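MIX1 (Leishmania major, PDB 3HA4) is of unknown function but probably serves as a homodimeric, TPR-like helical scaffold that mediates protein-protein interactions. Local coordinates at residues 106-111 / 127-132; 67-72 / 119-124; 42-45 / 50-53; 74-79 / 99-104. All blocks are in the same frame, centred on the assembly; numbering follows the deposited sequence.

Interaction 1: residues 106-111 / 127-132; sequences LNVKYG and EIISMA
Lys109 and Val108 meet Ile129 and Ser130 where the end of helix 94-109 packs against helix 123-137, two consecutive helices of the TPR-like fold. The inner part of the contact is apolar. Val108 CG1 lies 4.0 Å from Ile129 CD1, and the two side chains cross at about a right angle, methyl against methyl. Ile129 turns its other branch to the lysine, with CG2 4.0 Å from Lys109 CB. Trp69 and Leu105 close over Ile129, and Val108 also touches Val113 and Val121, which keeps this side buried. The outer part is polar, and both Lys109 and Ser130 are partly exposed to solvent there. The aliphatic stem of Lys109 leaves with CG trans to the backbone N (chi1 163°) and stays extended, carrying its ammonium group past Ile129 to the serine one residue further on. Directly after Lys109 the helix stops in a Schellman motif: Gly111, with positive phi, is its C-prime residue, and Gly111 N bonds to Val108 O at 3.2 Å. On the far face of helix 123-137, Ile128 packs on Leu70 of the second subunit. On the more exposed side Ser130 OG, hydrogen-bonded also to Glu126 O one turn back, accepts from Lys109 NZ at 2.8 Å.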
loop_
_atom_site.group_PDB
_atom_site.type_symbol
_atom_site.label_atom_id
_atom_site.label_comp_id
_atom_site.label_asym_id
_atom_site.label_seq_id
_atom_site.Cartn_x
_atom_site.Cartn_y
_atom_site.Cartn_z
ATOM N N LEU A 106 -4.299 -14.404 3.134
ATOM C CA LEU A 106 -3.892 -15.752 3.510
ATOM C C LEU A 106 -3.665 -16.631 2.281
ATOM O O LEU A 106 -2.721 -17.432 2.265
ATOM C CB LEU A 106 -4.889 -16.397 4.488
ATOM C CG LEU A 106 -4.862 -15.866 5.926
ATOM C CD1 LEU A 106 -5.936 -16.521 6.775
ATOM C CD2 LEU A 106 -3.484 -16.055 6.562
ATOM N N ASN A 107 -4.517 -16.481 1.259
ATOM C CA ASN A 107 -4.344 -17.217 0.001
ATOM C C ASN A 107 -3.018 -16.855 -0.646
ATOM O O ASN A 107 -2.335 -17.719 -1.178
ATOM C CB ASN A 107 -5.485 -16.953 -1.010
ATOM C CG ASN A 107 -6.801 -17.643 -0.633
ATOM O OD1 ASN A 107 -6.818 -18.634 0.095
ATOM N ND2 ASN A 107 -7.914 -17.100 -1.128
ATOM N N VAL A 108 -2.650 -15.581 -0.608
ATOM C CA VAL A 108 -1.388 -15.155 -1.216
ATOM C C VAL A 108 -0.186 -15.695 -0.438
ATOM O O VAL A 108 0.787 -16.175 -1.016
ATOM C CB VAL A 108 -1.279 -13.623 -1.277
ATOM C CG1 VAL A 108 0.121 -13.207 -1.692
ATOM C CG2 VAL A 108 -2.338 -13.045 -2.231
ATOM N N LYS A 109 -0.273 -15.613 0.882
ATOM C CA LYS A 109 0.803 -16.022 1.762
ATOM C C LYS A 109 1.112 -17.514 1.612
ATOM O O LYS A 109 2.267 -17.918 1.657
ATOM C CB LYS A 109 0.458 -15.675 3.221
ATOM C CG LYS A 109 1.313 -16.402 4.252
ATOM C CD LYS A 109 1.248 -15.766 5.637
ATOM C CE LYS A 109 2.122 -16.546 6.612
ATOM N NZ LYS A 109 2.003 -16.067 8.007
ATOM N N TYR A 110 0.076 -18.321 1.421
ATOM C CA TYR A 110 0.253 -19.764 1.345
ATOM C C TYR A 110 0.227 -20.256 -0.092
ATOM O O TYR A 110 0.140 -21.454 -0.352
ATOM C CB TYR A 110 -0.783 -20.474 2.218
ATOM C CG TYR A 110 -0.521 -20.207 3.680
ATOM C CD1 TYR A 110 0.532 -20.835 4.340
ATOM C CD2 TYR A 110 -1.276 -19.283 4.385
ATOM C CE1 TYR A 110 0.798 -20.580 5.663
ATOM C CE2 TYR A 110 -1.018 -19.011 5.709
ATOM C CZ TYR A 110 0.017 -19.671 6.348
ATOM O OH TYR A 110 0.285 -19.420 7.669
ATOM N N GLY A 111 0.294 -19.358 -1.040
ATOM C CA GLY A 111 0.394 -19.735 -2.421
ATOM C C GLY A 111 -0.791 -20.443 -3.000
ATOM O O GLY A 111 -0.670 -21.140 -3.949
ATOM N N GLU A 127 6.207 -11.294 4.908
ATOM C CA GLU A 127 6.246 -10.858 6.277
ATOM C C GLU A 127 5.328 -9.694 6.519
ATOM O O GLU A 127 4.706 -9.622 7.515
ATOM C CB GLU A 127 7.669 -10.472 6.653
ATOM C CG GLU A 127 8.552 -11.608 7.112
ATOM C CD GLU A 127 9.977 -11.184 7.383
ATOM O OE1 GLU A 127 10.171 -10.138 7.991
ATOM O OE2 GLU A 127 10.911 -11.891 7.006
ATOM N N ILE A 128 5.276 -8.763 5.595
ATOM C CA ILE A 128 4.381 -7.639 5.654
ATOM C C ILE A 128 2.925 -8.066 5.599
ATOM O O ILE A 128 2.088 -7.430 6.170
ATOM C CB ILE A 128 4.743 -6.632 4.563
ATOM C CG1 ILE A 128 4.477 -5.231 5.029
ATOM C CG2 ILE A 128 4.015 -6.875 3.318
ATOM C CD1 ILE A 128 4.668 -4.248 4.002
ATOM N N ILE A 129 2.675 -9.170 4.923
ATOM C CA ILE A 129 1.408 -9.820 4.831
ATOM C C ILE A 129 1.064 -10.529 6.102
ATOM O O ILE A 129 -0.055 -10.584 6.483
ATOM C CB ILE A 129 1.429 -10.827 3.684
ATOM C CG1 ILE A 129 1.533 -10.111 2.360
ATOM C CG2 ILE A 129 0.223 -11.687 3.678
ATOM C CD1 ILE A 129 1.616 -10.992 1.252
ATOM N N SER A 130 2.042 -11.072 6.776
ATOM C CA SER A 130 1.802 -11.678 8.044
ATOM C C SER A 130 1.437 -10.660 9.087
ATOM O O SER A 130 0.658 -10.915 9.941
ATOM C CB SER A 130 3.043 -12.405 8.480
ATOM O OG SER A 130 3.233 -13.523 7.715
ATOM N N MET A 131 2.028 -9.494 8.991
ATOM C CA MET A 131 1.739 -8.406 9.856
ATOM C C MET A 131 0.354 -7.896 9.609
ATOM O O MET A 131 -0.339 -7.634 10.517
ATOM C CB MET A 131 2.770 -7.323 9.655
ATOM C CG MET A 131 2.522 -6.096 10.445
ATOM S SD MET A 131 3.966 -5.129 10.561
ATOM C CE MET A 131 5.102 -6.272 9.904
ATOM N N ALA A 132 -0.049 -7.792 8.362
ATOM C CA ALA A 132 -1.408 -7.370 8.051
ATOM C C ALA A 132 -2.410 -8.432 8.498
ATOM O O ALA A 132 -3.501 -8.110 8.980
ATOM C CB ALA A 132 -1.555 -7.083 6.564
#

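Interaction 2: residues 67-72 / 119-124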
loop_
_atom_site.group_PDB
_atom_site.type_symbol
_atom_site.label_atom_id
_atom_site.label_comp_id
_atom_site.label_asym_id
_atom_site.label_seq_id
_atom_site.Cartn_x
_atom_site.Cartn_y
_atom_site.Cartn_z
ATOM N N ALA A 67 -5.283 -12.627 -6.458
ATOM C CA ALA A 67 -3.909 -12.947 -6.072
ATOM C C ALA A 67 -3.114 -11.757 -5.562
ATOM O O ALA A 67 -1.987 -11.931 -5.100
ATOM C CB ALA A 67 -3.160 -13.614 -7.214
ATOM N N ASP A 68 -3.686 -10.558 -5.634
ATOM C CA ASP A 68 -2.983 -9.355 -5.187
ATOM C C ASP A 68 -2.965 -9.191 -3.662
ATOM O O ASP A 68 -3.948 -9.506 -2.975
ATOM C CB ASP A 68 -3.600 -8.102 -5.808
ATOM C CG ASP A 68 -2.835 -6.836 -5.443
ATOM O OD1 ASP A 68 -1.581 -6.857 -5.521
ATOM O OD2 ASP A 68 -3.485 -5.830 -5.072
ATOM N N TRP A 69 -1.855 -8.673 -3.140
ATOM C CA TRP A 69 -1.727 -8.432 -1.691
ATOM C C TRP A 69 -1.695 -6.934 -1.389
ATOM O O TRP A 69 -2.033 -6.510 -0.285
ATOM C CB TRP A 69 -0.463 -9.116 -1.110
ATOM C CG TRP A 69 0.767 -8.676 -1.816
ATOM C CD1 TRP A 69 1.276 -9.197 -2.963
ATOM C CD2 TRP A 69 1.605 -7.569 -1.471
ATOM N NE1 TRP A 69 2.392 -8.495 -3.347
ATOM C CE2 TRP A 69 2.616 -7.491 -2.444
ATOM C CE3 TRP A 69 1.608 -6.647 -0.425
ATOM C CZ2 TRP A 69 3.625 -6.536 -2.398
ATOM C CZ3 TRP A 69 2.605 -5.696 -0.386
ATOM C CH2 TRP A 69 3.603 -5.651 -1.363
ATOM N N LEU A 70 -1.278 -6.142 -2.374
ATOM C CA LEU A 70 -1.071 -4.710 -2.177
ATOM C C LEU A 70 -2.364 -3.989 -1.812
ATOM O O LEU A 70 -2.429 -3.243 -0.834
ATOM C CB LEU A 70 -0.447 -4.079 -3.423
ATOM C CG LEU A 70 0.084 -2.652 -3.266
ATOM C CD1 LEU A 70 0.767 -2.462 -1.912
ATOM C CD2 LEU A 70 1.040 -2.307 -4.394
ATOM N N ILE A 71 -3.404 -4.221 -2.598
ATOM C CA ILE A 71 -4.672 -3.579 -2.324
ATOM C C ILE A 71 -5.256 -4.047 -0.986
ATOM O O ILE A 71 -5.699 -3.222 -0.187
ATOM C CB ILE A 71 -5.644 -3.730 -3.512
ATOM C CG1 ILE A 71 -5.158 -2.838 -4.661
ATOM C CG2 ILE A 71 -7.079 -3.381 -3.090
ATOM C CD1 ILE A 71 -6.032 -2.848 -5.900
ATOM N N PRO A 72 -5.236 -5.368 -0.722
ATOM C CA PRO A 72 -5.679 -5.851 0.599
ATOM C C PRO A 72 -4.888 -5.253 1.761
ATOM O O PRO A 72 -5.460 -4.980 2.818
ATOM C CB PRO A 72 -5.460 -7.358 0.508
ATOM C CG PRO A 72 -5.663 -7.648 -0.952
ATOM C CD PRO A 72 -5.044 -6.478 -1.671
ATOM N N GLY A 119 3.500 -7.572 -6.958
ATOM C CA GLY A 119 4.791 -8.156 -7.140
ATOM C C GLY A 119 4.996 -9.412 -6.349
ATOM O O GLY A 119 4.150 -9.869 -5.631
ATOM N N ARG A 120 6.189 -9.958 -6.510
ATOM C CA ARG A 120 6.511 -11.276 -6.033
ATOM C C ARG A 120 6.616 -11.317 -4.550
ATOM O O ARG A 120 7.223 -10.453 -3.952
ATOM C CB ARG A 120 7.818 -11.782 -6.641
ATOM C CG ARG A 120 8.754 -10.707 -7.117
ATOM C CD ARG A 120 10.042 -11.324 -7.636
ATOM N NE ARG A 120 10.247 -11.097 -9.066
ATOM C CZ ARG A 120 10.819 -11.976 -9.879
ATOM N NH1 ARG A 120 11.239 -13.138 -9.386
ATOM N NH2 ARG A 120 10.976 -11.698 -11.172
ATOM N N VAL A 121 6.024 -12.356 -3.985
ATOM C CA VAL A 121 6.101 -12.621 -2.585
ATOM C C VAL A 121 7.446 -13.224 -2.280
ATOM O O VAL A 121 7.594 -14.354 -1.900
ATOM C CB VAL A 121 4.952 -13.441 -2.121
ATOM C CG1 VAL A 121 4.945 -13.501 -0.676
ATOM C CG2 VAL A 121 3.722 -12.780 -2.549
ATOM N N ASN A 122 8.437 -12.398 -2.461
ATOM C CA ASN A 122 9.699 -12.671 -1.918
ATOM C C ASN A 122 9.347 -12.749 -0.478
ATOM O O ASN A 122 8.221 -12.941 -0.135
ATOM C CB ASN A 122 10.624 -11.530 -2.197
ATOM C CG ASN A 122 10.308 -10.360 -1.390
ATOM O OD1 ASN A 122 9.615 -10.466 -0.419
ATOM N ND2 ASN A 122 10.828 -9.226 -1.766
ATOM N N LYS A 123 10.322 -12.615 0.378
ATOM C CA LYS A 123 10.179 -13.065 1.727
ATOM C C LYS A 123 9.810 -11.941 2.642
ATOM O O LYS A 123 9.203 -12.131 3.642
ATOM C CB LYS A 123 11.482 -13.745 2.121
ATOM C CG LYS A 123 12.015 -14.664 0.983
ATOM C CD LYS A 123 13.349 -14.214 0.364
ATOM C CE LYS A 123 13.196 -13.250 -0.781
ATOM N NZ LYS A 123 13.566 -13.898 -2.042
ATOM N N ASP A 124 10.187 -10.754 2.255
ATOM C CA ASP A 124 9.823 -9.559 2.945
ATOM C C ASP A 124 8.366 -9.301 2.774
ATOM O O ASP A 124 7.733 -8.806 3.643
ATOM C CB ASP A 124 10.555 -8.408 2.313
ATOM C CG ASP A 124 11.866 -8.170 2.918
ATOM O OD1 ASP A 124 11.950 -8.117 4.133
ATOM O OD2 ASP A 124 12.813 -8.026 2.166
#
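Trp69 reaches Gly119 through its first torsion: CG is tucked between its own backbone N and carbonyl carbon (chi1 56°), and the indole therefore swings out with its pyrrole edge facing the chain at 119-121. There NE1 donates to Gly119 O at 3.2 Å, with an N-H...O angle of 159°. The acceptor lies near the indole plane, at the ring edge, whereas the donor sits above the plane of the Gly119 carbonyl, 36° out of it. Gly119 itself has positive phi. Val121, the centre of an inverse gamma turn, adds a light apolar touch, its CG2 standing 4.4 Å from Trp69 CD1 and obliquely to the ring. Each segment leads into a helix with a capped start. Asp68 receives Ile71 N on OD2 at 3.0 Å and Leu70 N, more weakly, on OD1; Trp34 NE1 also donates to OD2. Asn122 caps helix 123-137 through OD1 to Val125 N, and its ND2 bonds to Gly118 O of the second subunit. Trp69 itself packs on Val125, Ile128 and Ile129. The buried indole N-H is thus satisfied by a main-chain carbonyl, and the start of helix 70-81 is tied to the loop before helix 123-137 by a neutral link, whose strength should depend little on ionisation.

Interaction 3: residues 42-45 / 50-53; sequences VLLR and APED
Leu44 packs on Pro51 and the end of Ala50 within the connection between helix 34-42 and helix 54-64, a helix-turn-helix unit of this TPR-like protein. The direct contact is apolar and rests on one methyl group. Leu44 CG stands opposite its carbonyl carbon, beside the backbone N (chi1 -73°), which brings CD2 to the proline although the CB bond does not point at it. CD2 lies over one face of the proline ring, above Pro51 CA at 3.6 Å and 4.0 Å from Pro51 CD; the carbonyl carbon of Ala50 is 3.9 Å from the same methyl. The leucine also touches Ile54, Met57 and Val78, the proline leans on Tyr86 and Tyr90 of helix 84-90, and Leu43 packs on Tyr81 of the second subunit. Charge lies off to the side, where Arg45 NH2 makes a salt bridge with Glu74 of the second subunit. No hydrogen bond crosses between the segments. Within 50-53 the backbone forms a 3-10 turn that delivers the chain to Asp53, the N-cap position of helix 54-64, without a capping bond from its side chain; the turn is closed by Asp53 N bonding to Ala50 O at 2.9 Å.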
loop_
_atom_site.group_PDB
_atom_site.type_symbol
_atom_site.label_atom_id
_atom_site.label_comp_id
_atom_site.label_asym_id
_atom_site.label_seq_id
_atom_site.Cartn_x
_atom_site.Cartn_y
_atom_site.Cartn_z
ATOM N N VAL A 42 -6.212 4.064 -2.451
ATOM C CA VAL A 42 -5.257 4.804 -1.683
ATOM C C VAL A 42 -5.717 6.187 -1.279
ATOM O O VAL A 42 -5.188 6.747 -0.371
ATOM C CB VAL A 42 -3.939 4.890 -2.395
ATOM C CG1 VAL A 42 -3.103 5.857 -1.759
ATOM C CG2 VAL A 42 -3.279 3.609 -2.393
ATOM N N LEU A 43 -6.704 6.697 -1.966
ATOM C CA LEU A 43 -7.299 7.970 -1.704
ATOM C C LEU A 43 -8.144 7.886 -0.471
ATOM O O LEU A 43 -8.409 8.857 0.157
ATOM C CB LEU A 43 -8.205 8.296 -2.859
ATOM C CG LEU A 43 -8.195 9.481 -3.792
ATOM C CD1 LEU A 43 -6.943 10.214 -3.910
ATOM C CD2 LEU A 43 -8.634 8.983 -5.071
ATOM N N LEU A 44 -8.573 6.699 -0.126
ATOM C CA LEU A 44 -9.519 6.543 0.937
ATOM C C LEU A 44 -8.998 6.908 2.296
ATOM O O LEU A 44 -9.691 7.507 3.053
ATOM C CB LEU A 44 -10.060 5.130 0.972
ATOM C CG LEU A 44 -11.020 4.705 -0.098
ATOM C CD1 LEU A 44 -11.144 3.250 -0.056
ATOM C CD2 LEU A 44 -12.272 5.305 0.184
ATOM N N ARG A 45 -7.785 6.528 2.615
ATOM C CA ARG A 45 -7.266 6.776 3.935
ATOM C C ARG A 45 -7.043 8.230 4.220
ATOM O O ARG A 45 -6.859 8.618 5.341
ATOM C CB ARG A 45 -5.975 6.025 4.145
ATOM C CG ARG A 45 -5.908 5.290 5.446
ATOM C CD ARG A 45 -4.968 4.158 5.325
ATOM N NE ARG A 45 -3.593 4.537 5.581
ATOM C CZ ARG A 45 -2.568 4.187 4.826
ATOM N NH1 ARG A 45 -2.728 3.453 3.747
ATOM N NH2 ARG A 45 -1.376 4.592 5.158
ATOM N N ALA A 50 -13.679 7.779 -2.801
ATOM C CA ALA A 50 -15.069 7.448 -2.847
ATOM C C ALA A 50 -15.358 6.287 -1.933
ATOM O O ALA A 50 -15.363 5.183 -2.335
ATOM C CB ALA A 50 -15.457 7.149 -4.191
ATOM N N PRO A 51 -15.603 6.581 -0.678
ATOM C CA PRO A 51 -15.847 5.579 0.328
ATOM C C PRO A 51 -17.153 4.864 0.142
ATOM O O PRO A 51 -17.327 3.767 0.563
ATOM C CB PRO A 51 -15.874 6.411 1.577
ATOM C CG PRO A 51 -16.091 7.709 1.146
ATOM C CD PRO A 51 -15.346 7.854 -0.026
ATOM N N GLU A 52 -18.081 5.524 -0.488
ATOM C CA GLU A 52 -19.325 4.881 -0.896
ATOM C C GLU A 52 -19.079 3.734 -1.885
ATOM O O GLU A 52 -19.967 2.928 -2.151
ATOM C CB GLU A 52 -20.303 5.903 -1.507
ATOM C CG GLU A 52 -19.787 6.668 -2.740
ATOM C CD GLU A 52 -19.122 7.993 -2.385
ATOM O OE1 GLU A 52 -18.156 7.987 -1.596
ATOM O OE2 GLU A 52 -19.556 9.041 -2.901
ATOM N N ASP A 53 -17.872 3.670 -2.434
ATOM C CA ASP A 53 -17.542 2.670 -3.442
ATOM C C ASP A 53 -16.591 1.572 -2.940
ATOM O O ASP A 53 -16.116 0.771 -3.740
ATOM C CB ASP A 53 -16.889 3.340 -4.663
ATOM C CG ASP A 53 -17.886 4.072 -5.547
ATOM O OD1 ASP A 53 -19.103 3.993 -5.286
ATOM O OD2 ASP A 53 -17.438 4.724 -6.517
#

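Interaction 4: residues 74-79 / 99-104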
loop_
_atom_site.group_PDB
_atom_site.type_symbol
_atom_site.label_atom_id
_atom_site.label_comp_id
_atom_site.label_asym_id
_atom_site.label_seq_id
_atom_site.Cartn_x
_atom_site.Cartn_y
_atom_site.Cartn_z
ATOM N N GLU A 74 -3.586 -2.224 1.724
ATOM C CA GLU A 74 -4.111 -0.862 1.821
ATOM C C GLU A 74 -5.499 -0.827 2.484
ATOM O O GLU A 74 -5.757 -0.008 3.373
ATOM C CB GLU A 74 -4.146 -0.223 0.440
ATOM C CG GLU A 74 -3.953 1.268 0.456
ATOM C CD GLU A 74 -2.628 1.659 1.074
ATOM O OE1 GLU A 74 -1.580 1.633 0.375
ATOM O OE2 GLU A 74 -2.644 1.994 2.273
ATOM N N LEU A 75 -6.382 -1.727 2.062
ATOM C CA LEU A 75 -7.675 -1.888 2.713
ATOM C C LEU A 75 -7.556 -2.208 4.208
ATOM O O LEU A 75 -8.361 -1.733 5.018
ATOM C CB LEU A 75 -8.485 -2.974 2.003
ATOM C CG LEU A 75 -9.520 -2.566 0.955
ATOM C CD1 LEU A 75 -9.482 -1.081 0.661
ATOM C CD2 LEU A 75 -9.318 -3.374 -0.296
ATOM N N THR A 76 -6.560 -3.017 4.576
ATOM C CA THR A 76 -6.330 -3.319 5.982
ATOM C C THR A 76 -6.082 -2.035 6.770
ATOM O O THR A 76 -6.634 -1.855 7.852
ATOM C CB THR A 76 -5.144 -4.274 6.194
ATOM O OG1 THR A 76 -5.423 -5.525 5.566
ATOM C CG2 THR A 76 -4.921 -4.514 7.673
ATOM N N GLN A 77 -5.252 -1.145 6.226
ATOM C CA GLN A 77 -5.053 0.174 6.844
ATOM C C GLN A 77 -6.368 0.961 6.921
ATOM O O GLN A 77 -6.626 1.636 7.918
ATOM C CB GLN A 77 -3.983 1.006 6.110
ATOM C CG GLN A 77 -2.673 0.280 5.824
ATOM C CD GLN A 77 -2.248 -0.660 6.952
ATOM O OE1 GLN A 77 -2.278 -0.308 8.136
ATOM N NE2 GLN A 77 -1.855 -1.864 6.579
ATOM N N VAL A 78 -7.197 0.881 5.877
ATOM C CA VAL A 78 -8.533 1.482 5.947
ATOM C C VAL A 78 -9.349 0.891 7.104
ATOM O O VAL A 78 -9.898 1.629 7.912
ATOM C CB VAL A 78 -9.310 1.416 4.602
ATOM C CG1 VAL A 78 -10.726 1.938 4.768
ATOM C CG2 VAL A 78 -8.591 2.215 3.530
ATOM N N LEU A 79 -9.408 -0.434 7.206
ATOM C CA LEU A 79 -10.117 -1.069 8.321
ATOM C C LEU A 79 -9.471 -0.767 9.685
ATOM O O LEU A 79 -10.164 -0.528 10.673
ATOM C CB LEU A 79 -10.222 -2.574 8.105
ATOM C CG LEU A 79 -10.889 -2.968 6.798
ATOM C CD1 LEU A 79 -10.849 -4.483 6.592
ATOM C CD2 LEU A 79 -12.307 -2.443 6.806
ATOM N N LYS A 99 -12.921 -10.253 7.054
ATOM C CA LYS A 99 -12.718 -11.656 6.909
ATOM C C LYS A 99 -12.352 -12.042 5.526
ATOM O O LYS A 99 -11.646 -12.974 5.343
ATOM C CB LYS A 99 -13.966 -12.390 7.316
ATOM C CG LYS A 99 -14.090 -12.501 8.768
ATOM C CD LYS A 99 -15.293 -13.257 9.165
ATOM C CE LYS A 99 -15.542 -13.113 10.626
ATOM N NZ LYS A 99 -16.633 -13.954 11.114
ATOM N N GLU A 100 -12.850 -11.309 4.550
ATOM C CA GLU A 100 -12.515 -11.561 3.157
ATOM C C GLU A 100 -11.135 -11.046 2.796
ATOM O O GLU A 100 -10.385 -11.724 2.104
ATOM C CB GLU A 100 -13.566 -10.942 2.244
ATOM C CG GLU A 100 -14.935 -11.533 2.446
ATOM C CD GLU A 100 -16.005 -10.782 1.692
ATOM O OE1 GLU A 100 -15.763 -9.623 1.293
ATOM O OE2 GLU A 100 -17.092 -11.364 1.503
ATOM N N VAL A 101 -10.800 -9.849 3.263
ATOM C CA VAL A 101 -9.459 -9.314 3.053
ATOM C C VAL A 101 -8.433 -10.243 3.703
ATOM O O VAL A 101 -7.398 -10.564 3.105
ATOM C CB VAL A 101 -9.312 -7.893 3.611
ATOM C CG1 VAL A 101 -7.907 -7.365 3.373
ATOM C CG2 VAL A 101 -10.334 -6.978 2.966
ATOM N N LEU A 102 -8.742 -10.682 4.920
ATOM C CA LEU A 102 -7.914 -11.652 5.622
ATOM C C LEU A 102 -7.744 -12.914 4.755
ATOM O O LEU A 102 -6.624 -13.313 4.435
ATOM C CB LEU A 102 -8.506 -11.981 6.997
ATOM C CG LEU A 102 -7.890 -13.184 7.727
ATOM C CD1 LEU A 102 -6.387 -13.006 7.904
ATOM C CD2 LEU A 102 -8.572 -13.449 9.076
ATOM N N MET A 103 -8.859 -13.505 4.339
ATOM C CA MET A 103 -8.827 -14.667 3.458
ATOM C C MET A 103 -7.954 -14.491 2.200
ATOM O O MET A 103 -7.169 -15.385 1.849
ATOM C CB MET A 103 -10.238 -15.073 3.060
ATOM C CG MET A 103 -10.340 -16.451 2.431
ATOM S SD MET A 103 -12.030 -16.900 1.961
ATOM C CE MET A 103 -12.941 -16.331 3.397
ATOM N N GLN A 104 -8.080 -13.357 1.512
ATOM C CA GLN A 104 -7.264 -13.169 0.310
ATOM C C GLN A 104 -5.763 -13.060 0.615
ATOM O O GLN A 104 -4.939 -13.609 -0.118
ATOM C CB GLN A 104 -7.736 -11.985 -0.529
ATOM C CG GLN A 104 -6.716 -11.553 -1.567
ATOM C CD GLN A 104 -7.343 -10.868 -2.759
ATOM O OE1 GLN A 104 -8.519 -11.058 -3.043
ATOM N NE2 GLN A 104 -6.556 -10.084 -3.471
#
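Val101 points from helix 94-109 at helix 70-81 and divides its two methyls between Thr76 and Leu79, one turn apart on the facing helix. CG1, trans to the backbone N (chi1 -180°), goes to the threonine, whose OG1 lies 3.8 Å away; the two short branched side chains cross obliquely. CG2, beside the backbone N of Val101, faces the leucine, with Leu79 CD1 4.4 Å off in a looser touch. Leu75, one turn before Leu79, also points its CB toward this side but stays more distant. Within 74-79 and 99-104 the closest CA atoms are those of Thr76 and Val101, 7.4 Å apart. Trp58 of helix 54-64 lies against both Val101 and Leu75, and Leu136 of helix 123-137 packs on Thr76. The hydroxyl that meets a methyl here is no lost polar group: Thr76 OG1 is hydrogen-bonded to Pro72 O in its own helix. Chemically, then, no hydrogen bond or charge pair joins these two segments; between them the contact is van der Waals, and the threonine oxygen can face a methyl because its polar partner is supplied from one turn back.

Interactions 1 and 2 are neighbours, with centres 8 Å apart, and pack directly against each other: Ile129 CD1 touches Trp69 CB at 3.7 Å, and Val108 CG1 touches Val121 CG2 at the same distance. Interaction 4 lies nearest the centre of the chain and shares helix 94-109 with interaction 1 and helix 70-81 with interaction 2; Asp68 O and Gln104 NE2, 2.7 Å apart, join it to the latter. Interaction 3 sits across the chain's centre from interactions 1 and 2, its centre about 23 Å from that of interaction 1, yet it packs on interaction 4 through Val42 CG2 and Glu74 CG, 3.7 Å apart. All four have residues packing on the second subunit, interaction 4 through Gln77.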